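Local coordinates for type III secretion system effector protein ExoU (Pseudomonas fluorescens, PDB 4QMK), which probably acts as a patatin-like phospholipase injected into host cells, where a membrane localization domain is thought to direct it to phosphatidylinositol 4,5-bisphosphate in the plasma membrane, at residues E468-A479 against L513-L523. Residues are numbered along the deposited sequence; the frame is centred on the assembly and turned at random.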
# COMPACT_ATOMS: atom_id res chain seq x y z
N GLU A 468 -45.51 -13.81 17.82
CA GLU A 468 -45.67 -12.91 16.67
C GLU A 468 -44.36 -12.18 16.44
O GLU A 468 -43.95 -12.05 15.28
CB GLU A 468 -46.82 -11.90 16.91
CG GLU A 468 -47.10 -10.90 15.77
CD GLU A 468 -46.19 -9.64 15.74
OE1 GLU A 468 -45.67 -9.14 16.79
OE2 GLU A 468 -45.99 -9.13 14.61
N ALA A 469 -43.71 -11.71 17.51
CA ALA A 469 -42.42 -11.05 17.37
C ALA A 469 -41.33 -12.00 16.86
O ALA A 469 -40.57 -11.63 15.96
CB ALA A 469 -41.98 -10.44 18.71
N LEU A 470 -41.23 -13.21 17.41
CA LEU A 470 -40.27 -14.21 16.87
C LEU A 470 -40.56 -14.53 15.40
O LEU A 470 -39.65 -14.72 14.60
CB LEU A 470 -40.25 -15.52 17.69
CG LEU A 470 -39.69 -15.38 19.12
CD1 LEU A 470 -40.04 -16.57 19.98
CD2 LEU A 470 -38.19 -15.16 19.15
N ARG A 471 -41.83 -14.60 15.03
CA ARG A 471 -42.17 -14.90 13.65
C ARG A 471 -41.63 -13.83 12.75
O ARG A 471 -41.07 -14.14 11.71
CB ARG A 471 -43.69 -15.05 13.49
CG ARG A 471 -44.13 -15.70 12.20
CD ARG A 471 -43.73 -17.16 12.11
NE ARG A 471 -44.59 -17.95 11.19
CZ ARG A 471 -44.38 -18.09 9.87
NH1 ARG A 471 -43.34 -17.51 9.27
NH2 ARG A 471 -45.21 -18.80 9.15
N PHE A 472 -41.82 -12.56 13.10
CA PHE A 472 -41.31 -11.51 12.23
C PHE A 472 -39.83 -11.63 12.06
O PHE A 472 -39.31 -11.42 10.96
CB PHE A 472 -41.63 -10.10 12.78
CG PHE A 472 -40.89 -9.01 12.06
CD1 PHE A 472 -41.40 -8.47 10.91
CD2 PHE A 472 -39.65 -8.57 12.52
CE1 PHE A 472 -40.71 -7.48 10.24
CE2 PHE A 472 -38.94 -7.59 11.85
CZ PHE A 472 -39.48 -7.02 10.71
N ARG A 473 -39.13 -11.98 13.13
CA ARG A 473 -37.67 -12.12 13.04
C ARG A 473 -37.27 -13.30 12.19
O ARG A 473 -36.32 -13.18 11.43
CB ARG A 473 -37.00 -12.20 14.39
CG ARG A 473 -36.94 -10.84 15.10
CD ARG A 473 -35.90 -9.91 14.49
NE ARG A 473 -34.54 -10.34 14.87
CZ ARG A 473 -33.93 -9.98 15.99
NH1 ARG A 473 -34.52 -9.20 16.84
NH2 ARG A 473 -32.72 -10.44 16.25
N LYS A 474 -38.02 -14.42 12.25
CA LYS A 474 -37.68 -15.55 11.40
C LYS A 474 -37.90 -15.14 9.94
O LYS A 474 -37.04 -15.37 9.09
CB LYS A 474 -38.51 -16.79 11.71
CG LYS A 474 -37.79 -18.06 11.30
CD LYS A 474 -38.64 -19.32 11.21
CE LYS A 474 -37.72 -20.48 10.82
NZ LYS A 474 -38.38 -21.79 10.52
N ASP A 475 -39.04 -14.53 9.63
CA ASP A 475 -39.26 -14.13 8.26
C ASP A 475 -38.19 -13.16 7.81
O ASP A 475 -37.73 -13.24 6.69
CB ASP A 475 -40.61 -13.46 8.04
CG ASP A 475 -41.78 -14.35 8.31
OD1 ASP A 475 -41.67 -15.60 8.27
OD2 ASP A 475 -42.84 -13.78 8.59
N ALA A 476 -37.77 -12.22 8.66
CA ALA A 476 -36.76 -11.27 8.24
C ALA A 476 -35.43 -11.95 8.03
O ALA A 476 -34.75 -11.58 7.09
CB ALA A 476 -36.63 -10.14 9.23
N GLN A 477 -35.03 -12.90 8.89
CA GLN A 477 -33.82 -13.70 8.62
C GLN A 477 -33.93 -14.36 7.25
O GLN A 477 -32.96 -14.41 6.52
CB GLN A 477 -33.56 -14.82 9.68
CG GLN A 477 -32.75 -14.42 10.92
CD GLN A 477 -33.22 -15.02 12.29
OE1 GLN A 477 -34.20 -15.83 12.40
NE2 GLN A 477 -32.54 -14.58 13.38
N GLN A 478 -35.11 -14.84 6.87
CA GLN A 478 -35.22 -15.49 5.56
C GLN A 478 -35.17 -14.51 4.40
O GLN A 478 -34.53 -14.79 3.39
CB GLN A 478 -36.46 -16.36 5.48
CG GLN A 478 -36.40 -17.52 6.45
CD GLN A 478 -37.67 -18.36 6.50
OE1 GLN A 478 -38.69 -18.10 5.81
NE2 GLN A 478 -37.61 -19.41 7.31
N ALA A 479 -35.82 -13.37 4.52
CA ALA A 479 -35.82 -12.44 3.40
C ALA A 479 -34.44 -11.87 3.22
O ALA A 479 -34.03 -11.66 2.07
CB ALA A 479 -36.82 -11.34 3.64
N LEU A 513 -42.41 -7.18 3.97
CA LEU A 513 -42.30 -7.71 5.32
C LEU A 513 -42.68 -6.69 6.42
O LEU A 513 -43.30 -7.03 7.43
CB LEU A 513 -40.86 -8.19 5.52
CG LEU A 513 -40.70 -9.37 6.40
CD1 LEU A 513 -41.32 -10.49 5.63
CD2 LEU A 513 -39.24 -9.65 6.68
N ALA A 514 -42.34 -5.44 6.22
CA ALA A 514 -42.70 -4.40 7.18
C ALA A 514 -44.17 -4.36 7.63
O ALA A 514 -45.07 -4.39 6.81
CB ALA A 514 -42.29 -3.03 6.64
N ARG A 515 -44.38 -4.30 8.94
CA ARG A 515 -45.72 -4.19 9.52
C ARG A 515 -46.05 -2.71 9.83
O ARG A 515 -47.20 -2.35 10.01
CB ARG A 515 -45.78 -4.98 10.82
CG ARG A 515 -45.39 -6.45 10.69
CD ARG A 515 -44.98 -7.04 12.04
NE ARG A 515 -43.68 -6.48 12.49
CZ ARG A 515 -43.04 -6.80 13.63
NH1 ARG A 515 -43.55 -7.68 14.50
NH2 ARG A 515 -41.88 -6.21 13.90
N ARG A 516 -45.02 -1.87 9.86
CA ARG A 516 -45.11 -0.49 10.26
C ARG A 516 -43.82 0.18 9.84
O ARG A 516 -42.90 -0.51 9.42
CB ARG A 516 -45.33 -0.39 11.78
CG ARG A 516 -44.39 -1.27 12.62
CD ARG A 516 -44.64 -1.21 14.13
NE ARG A 516 -45.83 -1.93 14.57
CZ ARG A 516 -45.90 -3.24 14.91
NH1 ARG A 516 -44.84 -4.07 14.85
NH2 ARG A 516 -47.06 -3.77 15.30
N PRO A 517 -43.75 1.52 9.92
CA PRO A 517 -42.56 2.25 9.44
C PRO A 517 -41.28 1.92 10.18
O PRO A 517 -40.22 1.96 9.58
CB PRO A 517 -42.95 3.72 9.66
CG PRO A 517 -44.46 3.72 9.62
CD PRO A 517 -44.83 2.44 10.31
N GLU A 518 -41.35 1.63 11.47
CA GLU A 518 -40.15 1.22 12.23
C GLU A 518 -39.45 0.01 11.59
O GLU A 518 -38.23 -0.09 11.63
CB GLU A 518 -40.50 0.76 13.67
CG GLU A 518 -41.00 1.77 14.71
CD GLU A 518 -41.86 1.09 15.81
OE1 GLU A 518 -41.68 -0.14 16.03
OE2 GLU A 518 -42.71 1.76 16.47
N ASP A 519 -40.22 -0.93 11.04
CA ASP A 519 -39.65 -2.17 10.46
C ASP A 519 -38.81 -1.85 9.26
O ASP A 519 -37.82 -2.56 9.00
CB ASP A 519 -40.76 -3.13 10.03
CG ASP A 519 -41.42 -3.78 11.17
OD1 ASP A 519 -40.91 -3.61 12.27
OD2 ASP A 519 -42.47 -4.48 10.99
N ILE A 520 -39.23 -0.83 8.50
CA ILE A 520 -38.49 -0.42 7.32
C ILE A 520 -37.10 0.08 7.80
O ILE A 520 -36.06 -0.41 7.34
CB ILE A 520 -39.22 0.72 6.57
CG1 ILE A 520 -40.62 0.33 6.10
CG2 ILE A 520 -38.39 1.20 5.37
CD1 ILE A 520 -40.64 -0.66 4.94
N GLU A 521 -37.09 1.01 8.76
CA GLU A 521 -35.83 1.55 9.29
C GLU A 521 -34.96 0.42 9.81
O GLU A 521 -33.74 0.43 9.67
CB GLU A 521 -36.00 2.48 10.50
CG GLU A 521 -37.01 3.59 10.47
CD GLU A 521 -37.01 4.34 11.83
OE1 GLU A 521 -38.00 4.18 12.63
OE2 GLU A 521 -35.99 5.03 12.15
N TRP A 522 -35.60 -0.50 10.51
CA TRP A 522 -34.87 -1.59 11.13
C TRP A 522 -34.15 -2.48 10.10
O TRP A 522 -32.94 -2.74 10.21
CB TRP A 522 -35.80 -2.37 11.99
CG TRP A 522 -35.16 -3.43 12.80
CD1 TRP A 522 -34.78 -3.33 14.09
CD2 TRP A 522 -34.96 -4.80 12.42
NE1 TRP A 522 -34.30 -4.55 14.55
CE2 TRP A 522 -34.40 -5.45 13.53
CE3 TRP A 522 -35.24 -5.54 11.27
CZ2 TRP A 522 -34.11 -6.78 13.50
CZ3 TRP A 522 -34.90 -6.90 11.24
CH2 TRP A 522 -34.35 -7.48 12.33
N LEU A 523 -34.87 -2.88 9.07
CA LEU A 523 -34.30 -3.72 8.03
C LEU A 523 -33.21 -2.97 7.36
O LEU A 523 -32.21 -3.57 6.93
CB LEU A 523 -35.36 -4.09 7.00
CG LEU A 523 -36.44 -4.99 7.57
CD1 LEU A 523 -37.68 -4.83 6.77
CD2 LEU A 523 -35.96 -6.44 7.61
O HOH W 1 -45.73 -6.03 16.82
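Phe472 reaches out of helix 464-491, in the all-helical region that follows strand 434-438, and turns the edge of its ring toward the face of Trp522 in an offset edge-to-face pair, centroids 5.9 Å apart. Its CG lies anti to the backbone N (chi1 169°), which sends the ring straight across to the 513-523 side. One turn further on, Ala476 CB packs between Leu513 CD2, Leu523 CD2 and Trp522 CZ3. Leu513 enters as a knob into the hole formed by Phe472, Asp475, Ala476 and Ala479, its CD2 lying 3.7 Å from Ala476 CB. The bent chain of Arg473 crosses the same side of the indole as Phe472, CD 3.6 Å from Trp522 CH2; its guanidinium goes on to Asp450 and the carbonyl of Met448, while Trp522 NE1 donates to the carbonyl of Met446.

Toward the polar edge, the Arg515 guanidinium lies flat on Phe472, planes 5° apart and CZ 3.8 Å from the ring centroid, a cation-pi stack. NH1 donates to the syn side of Glu468 OE2 at 2.8 Å and also reaches Asn442 of helix 441-446, whereas NE and NH2 grip Asp519 side-on, NE to OD2 at 2.8 Å and NH2 to OD1 at 3.2 Å. Asp519 OD2 also accepts from Arg515 N, tying the loop to the first turn of helix 517-526. A water joins Glu468 OE1 to Arg516 NH1.

The Arg515 loop is thus clamped between Phe472 and Glu468 on one helix and Asp519 on the other. Carboxylates at two parts of the guanidinium edge fix its rotation over Phe472 and probably offset its charge and that of Arg516, whose NH1 lies over the opposite face.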